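Local coordinates for protein bacterial regulatory proteins, TetR family (Nitrosomonas europaea, PDB 3NI7) that probably binds DNA as a transcriptional regulator of the TetR family, using a predicted helix-turn-helix motif in its N-terminal domain, at residues V13-A16 with V17-A21; E53-D56 with A57-R61; T23-E26 with A27-L30. All coordinates share one frame; numbering follows the deposited sequence.

Contact 1 of 3, residues V13-A16 with V17-A21; sequences VDTA and VELAA
The carbonyl oxygen of D14 receives two backbone N-H groups: E18 N at 2.9 Å in an almost straight bond (N-H...O 172°), and V17 N, whose main acceptor is V13 O, in a weak one. Helix 7-22, to which this turn belongs, leads into the predicted helix-turn-helix of the TetR-type N-terminal domain. T15 O takes L19 N in the same i to i+4 pattern. With CG anti to its carbonyl carbon (chi1 -81°), the E18 side chain runs extended alongside the D14 carbonyl, and OE2 comes within 3.7 Å of D14 CB. The two carboxylates stay apart, D14 OD2 and E18 OE2 being separated by 5.2 Å. Their mutual repulsion is probably eased by separate arginine partners, a salt bridge from D14 to R61 and a weak, long ion pair from E18 to R36. Next, L19 CG lies beside T15 O, while T15 CG2 is 4.3 Å from L19 CG; both side chains also pack on I33 of helix 30-36. V17 turns instead to W58 and V101. At the last pair A20 N donates to A16 O over 3.1 Å, tilted 31° from the carbonyl plane, with A20 CB 3.6 Å from the same oxygen.

Contact 2 of 3, residues E53-D56 with A57-R61; sequences ELID and AWFDR
Four i to i+4 bonds run from A57, W58, F59 and D60 back to E53, L54, I55 and D56 in helix 51-69, the long helix whose start falls in the TetR N-terminal region; F59 N to I55 O, at 3.0 Å, is close to straight (168°). The side chains of I55 and F59 lie side by side and point the same way. I55 CG2, placed anti to the backbone N, rests 3.4 Å from F59 CE1, on the CD1-CE1 side of the ring. I55 O sits at the ring edge in its plane, 3.2 Å from F59 CD1. W58 CD1 stands 4.3 Å above one face of the F59 ring, offset toward the rim. W91 and L95 of helix 80-96 and I106 of helix 99-108 pack on the F59 side chain, and W58 NE1 is bonded to T102. With an alanine in place of F59, I55 CG2 is likely to lose its aromatic neighbour and a gap to open toward W91 and L95. On another side of the helix, D56 OD1 and D60 OD2 are 5.2 Å apart. R124 forms a salt bridge with D60 and a weak, long ion pair with D56, consistent with one arginine offsetting two like charges beside an apolar core.

Contact 3 of 3, residues T23-E26 with A27-L30; sequences TSWE and AVRL
A27, V28 and E26 carry most of this turn, a type I beta turn from W25 to V28 that follows helix 7-22 and leads into the predicted helix-turn-helix. V28 N closes it on W25 O at 2.6 Å, the donor lying 45° out of the carbonyl plane and not on a lone pair. V28 CG2 stands beside its own backbone N, which places it near the preceding residues, 3.2 Å from S24 O, and it approaches W25 CE3 obliquely at 4.2 Å. S24 holds its OG between the backbone N and the carbonyl carbon (chi1 57°), which brings that hydroxyl to A27 N, accepting it weakly at 3.4 Å, and lets S24 OG touch A27 CB at 3.5 Å. T23 OG1 also comes near this methyl, at 3.8 Å, while bonding to L19 O. E26 contributes chiefly through its backbone: its carbonyl oxygen accepts R29 NH1 at 2.6 Å, with the oxygen at the guanidinium edge and near its plane. R29 bends at chi2 to fold back this way, and the same NH1 makes a weak bond to V28 O. The E26 carboxylate stays at a distance, OE2 lying 4.8 Å from R29 NH2. R29 stands at the N-cap position just before helix 30-36. Around the turn, V28 and W25 pack on A20 of helix 7-22, W25 reaches I55 of helix 51-69 and M105 of helix 99-108, and K51 bonds to W25 O and makes a cation-pi contact with the indole.

Overall arrangement
The three contacts illustrate how short-range turns are joined into a helical domain that probably binds DNA. Contacts 1 and 3 have centres about 8 Å apart: A20 CA meets V28 CG2 at 3.7 Å, seating the turn against helix 7-22. Contact 2 lies about 12 Å from contact 1, between centres, and is tied to it by the D14 OD1 to R61 NH1 salt bridge (2.7 Å), with V13 packed against A57 and W58. The centres of contacts 2 and 3 are about 15 Å apart, yet W25 CZ2 reaches I55 CG1 at 3.6 Å and L30 touches L54. Only contact 3 enters the predicted helix-turn-helix; contacts 1 and 2 lie on helices before and after it.

Contact 1 of 3, residues V13-A16 with V17-A21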
loop_
_atom_site.group_PDB
_atom_site.type_symbol
_atom_site.label_atom_id
_atom_site.label_comp_id
_atom_site.label_asym_id
_atom_site.label_seq_id
_atom_site.Cartn_x
_atom_site.Cartn_y
_atom_site.Cartn_z
ATOM N N VAL A 13 -3.592 4.149 -26.837
ATOM C CA VAL A 13 -3.914 4.100 -25.423
ATOM C C VAL A 13 -5.381 4.434 -25.205
ATOM O O VAL A 13 -6.111 3.665 -24.575
ATOM C CB VAL A 13 -3.044 5.051 -24.587
ATOM C CG1 VAL A 13 -3.508 5.028 -23.193
ATOM C CG2 VAL A 13 -1.578 4.621 -24.621
ATOM N N ASP A 14 -5.821 5.552 -25.767
ATOM C CA ASP A 14 -7.229 5.931 -25.646
ATOM C C ASP A 14 -8.088 4.764 -26.019
ATOM O O ASP A 14 -9.033 4.431 -25.315
ATOM C CB ASP A 14 -7.568 7.088 -26.563
ATOM C CG ASP A 14 -6.874 8.356 -26.165
ATOM O OD1 ASP A 14 -6.304 8.418 -25.056
ATOM O OD2 ASP A 14 -6.863 9.304 -26.963
ATOM N N THR A 15 -7.748 4.147 -27.137
ATOM C CA THR A 15 -8.578 3.102 -27.696
ATOM C C THR A 15 -8.622 1.935 -26.753
ATOM O O THR A 15 -9.689 1.396 -26.441
ATOM C CB THR A 15 -8.027 2.660 -29.053
ATOM O OG1 THR A 15 -8.343 3.689 -29.999
ATOM C CG2 THR A 15 -8.621 1.303 -29.499
ATOM N N ALA A 16 -7.440 1.563 -26.307
ATOM C CA ALA A 16 -7.258 0.449 -25.389
ATOM C C ALA A 16 -8.151 0.658 -24.172
ATOM O O ALA A 16 -8.764 -0.263 -23.603
ATOM C CB ALA A 16 -5.835 0.408 -24.947
ATOM N N VAL A 17 -8.182 1.901 -23.753
ATOM C CA VAL A 17 -8.774 2.229 -22.484
ATOM C C VAL A 17 -10.319 2.270 -22.591
ATOM O O VAL A 17 -11.032 1.631 -21.794
ATOM C CB VAL A 17 -8.118 3.485 -21.974
ATOM C CG1 VAL A 17 -9.109 4.563 -21.738
ATOM C CG2 VAL A 17 -7.337 3.137 -20.774
ATOM N N GLU A 18 -10.820 2.936 -23.622
ATOM C CA GLU A 18 -12.231 2.811 -23.976
ATOM C C GLU A 18 -12.690 1.357 -24.095
ATOM O O GLU A 18 -13.615 0.950 -23.416
ATOM C CB GLU A 18 -12.514 3.609 -25.229
ATOM C CG GLU A 18 -12.679 5.064 -24.856
ATOM C CD GLU A 18 -12.292 6.060 -25.923
ATOM O OE1 GLU A 18 -13.110 6.259 -26.885
ATOM O OE2 GLU A 18 -11.176 6.648 -25.767
ATOM N N LEU A 19 -12.007 0.554 -24.900
ATOM C CA LEU A 19 -12.398 -0.854 -25.039
ATOM C C LEU A 19 -12.578 -1.537 -23.691
ATOM O O LEU A 19 -13.539 -2.267 -23.469
ATOM C CB LEU A 19 -11.337 -1.667 -25.791
ATOM C CG LEU A 19 -10.925 -1.482 -27.260
ATOM C CD1 LEU A 19 -9.734 -2.360 -27.635
ATOM C CD2 LEU A 19 -12.117 -1.740 -28.188
ATOM N N ALA A 20 -11.624 -1.299 -22.803
ATOM C CA ALA A 20 -11.652 -1.881 -21.457
ATOM C C ALA A 20 -12.915 -1.467 -20.713
ATOM O O ALA A 20 -13.604 -2.278 -20.093
ATOM C CB ALA A 20 -10.429 -1.442 -20.640
ATOM N N ALA A 21 -13.206 -0.187 -20.798
ATOM C CA ALA A 21 -14.387 0.326 -20.172
ATOM C C ALA A 21 -15.593 -0.523 -20.545
ATOM O O ALA A 21 -16.228 -1.116 -19.692
ATOM C CB ALA A 21 -14.622 1.758 -20.584
#

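Contact 2 of 3, residues E53-D56 with A57-R61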
loop_
_atom_site.group_PDB
_atom_site.type_symbol
_atom_site.label_atom_id
_atom_site.label_comp_id
_atom_site.label_asym_id
_atom_site.label_seq_id
_atom_site.Cartn_x
_atom_site.Cartn_y
_atom_site.Cartn_z
ATOM N N GLU A 53 2.809 -3.034 -21.697
ATOM C CA GLU A 53 3.427 -1.806 -22.197
ATOM C C GLU A 53 2.433 -0.673 -22.180
ATOM O O GLU A 53 2.839 0.469 -22.042
ATOM C CB GLU A 53 4.029 -2.009 -23.598
ATOM C CG GLU A 53 5.320 -2.811 -23.577
ATOM C CD GLU A 53 5.937 -3.049 -24.969
ATOM O OE1 GLU A 53 5.457 -2.467 -25.987
ATOM O OE2 GLU A 53 6.920 -3.854 -25.056
ATOM N N LEU A 54 1.141 -0.997 -22.316
ATOM C CA LEU A 54 0.057 -0.000 -22.293
ATOM C C LEU A 54 -0.211 0.616 -20.894
ATOM O O LEU A 54 -0.497 1.814 -20.729
ATOM C CB LEU A 54 -1.236 -0.628 -22.837
ATOM C CG LEU A 54 -1.278 -1.071 -24.319
ATOM C CD1 LEU A 54 -2.236 -2.238 -24.504
ATOM C CD2 LEU A 54 -1.704 0.090 -25.186
ATOM N N ILE A 55 -0.140 -0.237 -19.884
ATOM C CA ILE A 55 -0.251 0.197 -18.528
ATOM C C ILE A 55 0.810 1.263 -18.293
ATOM O O ILE A 55 0.510 2.388 -17.811
ATOM C CB ILE A 55 -0.110 -0.957 -17.528
ATOM C CG1 ILE A 55 -1.136 -2.048 -17.856
ATOM C CG2 ILE A 55 -0.297 -0.414 -16.046
ATOM C CD1 ILE A 55 -1.291 -3.117 -16.822
ATOM N N ASP A 56 2.042 0.934 -18.662
ATOM C CA ASP A 56 3.104 1.925 -18.619
ATOM C C ASP A 56 2.675 3.258 -19.216
ATOM O O ASP A 56 2.715 4.279 -18.496
ATOM C CB ASP A 56 4.361 1.438 -19.332
ATOM C CG ASP A 56 5.413 1.007 -18.366
ATOM O OD1 ASP A 56 5.251 1.391 -17.176
ATOM O OD2 ASP A 56 6.399 0.309 -18.774
ATOM N N ALA A 57 2.265 3.242 -20.503
ATOM C CA ALA A 57 1.861 4.491 -21.177
ATOM C C ALA A 57 0.735 5.257 -20.415
ATOM O O ALA A 57 0.714 6.504 -20.370
ATOM C CB ALA A 57 1.463 4.231 -22.528
ATOM N N TRP A 58 -0.163 4.505 -19.789
ATOM C CA TRP A 58 -1.257 5.107 -19.059
ATOM C C TRP A 58 -0.726 5.901 -17.842
ATOM O O TRP A 58 -1.128 7.051 -17.573
ATOM C CB TRP A 58 -2.217 4.013 -18.569
ATOM C CG TRP A 58 -3.475 4.518 -17.969
ATOM C CD1 TRP A 58 -3.932 4.274 -16.733
ATOM C CD2 TRP A 58 -4.447 5.347 -18.603
ATOM N NE1 TRP A 58 -5.149 4.887 -16.544
ATOM C CE2 TRP A 58 -5.470 5.562 -17.684
ATOM C CE3 TRP A 58 -4.550 5.915 -19.874
ATOM C CZ2 TRP A 58 -6.559 6.322 -17.970
ATOM C CZ3 TRP A 58 -5.630 6.671 -20.165
ATOM C CH2 TRP A 58 -6.625 6.879 -19.220
ATOM N N PHE A 59 0.153 5.249 -17.092
ATOM C CA PHE A 59 0.736 5.870 -15.927
ATOM C C PHE A 59 1.738 6.951 -16.324
ATOM O O PHE A 59 1.908 7.910 -15.620
ATOM C CB PHE A 59 1.338 4.813 -15.028
ATOM C CG PHE A 59 0.306 4.039 -14.282
ATOM C CD1 PHE A 59 -0.236 2.890 -14.780
ATOM C CD2 PHE A 59 -0.144 4.471 -13.087
ATOM C CE1 PHE A 59 -1.221 2.176 -14.071
ATOM C CE2 PHE A 59 -1.126 3.765 -12.397
ATOM C CZ PHE A 59 -1.654 2.611 -12.914
ATOM N N ASP A 60 2.354 6.854 -17.485
ATOM C CA ASP A 60 3.189 7.960 -17.927
ATOM C C ASP A 60 2.357 9.139 -18.321
ATOM O O ASP A 60 2.796 10.286 -18.230
ATOM C CB ASP A 60 4.070 7.544 -19.069
ATOM C CG ASP A 60 5.320 6.911 -18.584
ATOM O OD1 ASP A 60 5.747 7.286 -17.430
ATOM O OD2 ASP A 60 5.885 6.063 -19.314
ATOM N N ARG A 61 1.149 8.875 -18.780
ATOM C CA ARG A 61 0.323 9.986 -19.184
ATOM C C ARG A 61 0.008 10.846 -17.952
ATOM O O ARG A 61 0.091 12.080 -18.007
ATOM C CB ARG A 61 -0.944 9.508 -19.896
ATOM C CG ARG A 61 -1.760 10.657 -20.385
ATOM C CD ARG A 61 -2.906 10.195 -21.150
ATOM N NE ARG A 61 -2.462 9.635 -22.386
ATOM C CZ ARG A 61 -3.277 9.250 -23.350
ATOM N NH1 ARG A 61 -4.591 9.371 -23.184
ATOM N NH2 ARG A 61 -2.759 8.706 -24.481
#

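Contact 3 of 3, residues T23-E26 with A27-L30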
loop_
_atom_site.group_PDB
_atom_site.type_symbol
_atom_site.label_atom_id
_atom_site.label_comp_id
_atom_site.label_asym_id
_atom_site.label_seq_id
_atom_site.Cartn_x
_atom_site.Cartn_y
_atom_site.Cartn_z
ATOM N N THR A 23 -15.928 -3.363 -21.834
ATOM C CA THR A 23 -15.834 -4.781 -21.526
ATOM C C THR A 23 -15.135 -5.063 -20.220
ATOM O O THR A 23 -15.793 -5.171 -19.212
ATOM C CB THR A 23 -15.169 -5.530 -22.680
ATOM O OG1 THR A 23 -13.835 -5.045 -22.861
ATOM C CG2 THR A 23 -15.938 -5.251 -23.872
ATOM N N SER A 24 -13.828 -5.231 -20.266
ATOM C CA SER A 24 -12.973 -5.157 -19.109
ATOM C C SER A 24 -11.559 -4.995 -19.665
ATOM O O SER A 24 -11.351 -4.973 -20.872
ATOM C CB SER A 24 -13.040 -6.369 -18.173
ATOM O OG SER A 24 -12.743 -7.562 -18.847
ATOM N N TRP A 25 -10.597 -4.836 -18.773
ATOM C CA TRP A 25 -9.195 -4.785 -19.111
ATOM C C TRP A 25 -8.747 -6.176 -19.562
ATOM O O TRP A 25 -8.249 -6.351 -20.711
ATOM C CB TRP A 25 -8.388 -4.327 -17.893
ATOM C CG TRP A 25 -6.958 -4.382 -18.088
ATOM C CD1 TRP A 25 -6.075 -5.169 -17.436
ATOM C CD2 TRP A 25 -6.218 -3.632 -19.036
ATOM N NE1 TRP A 25 -4.811 -4.954 -17.920
ATOM C CE2 TRP A 25 -4.878 -4.020 -18.915
ATOM C CE3 TRP A 25 -6.560 -2.669 -19.985
ATOM C CZ2 TRP A 25 -3.882 -3.483 -19.707
ATOM C CZ3 TRP A 25 -5.569 -2.134 -20.780
ATOM C CH2 TRP A 25 -4.253 -2.540 -20.643
ATOM N N GLU A 26 -8.928 -7.172 -18.691
ATOM C CA GLU A 26 -8.603 -8.575 -19.031
ATOM C C GLU A 26 -9.023 -8.968 -20.440
ATOM O O GLU A 26 -8.266 -9.592 -21.158
ATOM C CB GLU A 26 -9.275 -9.530 -18.072
ATOM C CG GLU A 26 -8.974 -10.979 -18.346
ATOM C CD GLU A 26 -10.203 -11.853 -18.230
ATOM O OE1 GLU A 26 -10.926 -11.747 -17.192
ATOM O OE2 GLU A 26 -10.426 -12.654 -19.182
ATOM N N ALA A 27 -10.225 -8.573 -20.829
ATOM C CA ALA A 27 -10.764 -8.849 -22.161
ATOM C C ALA A 27 -10.022 -8.147 -23.317
ATOM O O ALA A 27 -10.211 -8.512 -24.517
ATOM C CB ALA A 27 -12.223 -8.460 -22.202
ATOM N N VAL A 28 -9.183 -7.161 -22.989
ATOM C CA VAL A 28 -8.608 -6.333 -24.038
ATOM C C VAL A 28 -7.457 -7.032 -24.759
ATOM O O VAL A 28 -6.461 -7.399 -24.130
ATOM C CB VAL A 28 -8.041 -5.027 -23.508
ATOM C CG1 VAL A 28 -7.252 -4.335 -24.626
ATOM C CG2 VAL A 28 -9.129 -4.143 -22.985
ATOM N N ARG A 29 -7.602 -7.199 -26.075
ATOM C CA ARG A 29 -6.530 -7.695 -26.953
ATOM C C ARG A 29 -6.073 -6.625 -27.946
ATOM O O ARG A 29 -6.837 -5.719 -28.302
ATOM C CB ARG A 29 -7.011 -8.904 -27.741
ATOM C CG ARG A 29 -7.430 -10.084 -26.918
ATOM C CD ARG A 29 -6.279 -10.674 -26.121
ATOM N NE ARG A 29 -6.804 -11.647 -25.166
ATOM C CZ ARG A 29 -7.422 -11.346 -24.027
ATOM N NH1 ARG A 29 -7.583 -10.079 -23.657
ATOM N NH2 ARG A 29 -7.875 -12.326 -23.245
ATOM N N LEU A 30 -4.825 -6.744 -28.386
ATOM C CA LEU A 30 -4.239 -5.801 -29.330
ATOM C C LEU A 30 -4.968 -5.810 -30.668
ATOM O O LEU A 30 -5.177 -4.761 -31.275
ATOM C CB LEU A 30 -2.757 -6.112 -29.542
ATOM C CG LEU A 30 -1.766 -5.408 -28.615
ATOM C CD1 LEU A 30 -2.462 -4.328 -27.804
ATOM C CD2 LEU A 30 -1.080 -6.412 -27.702
#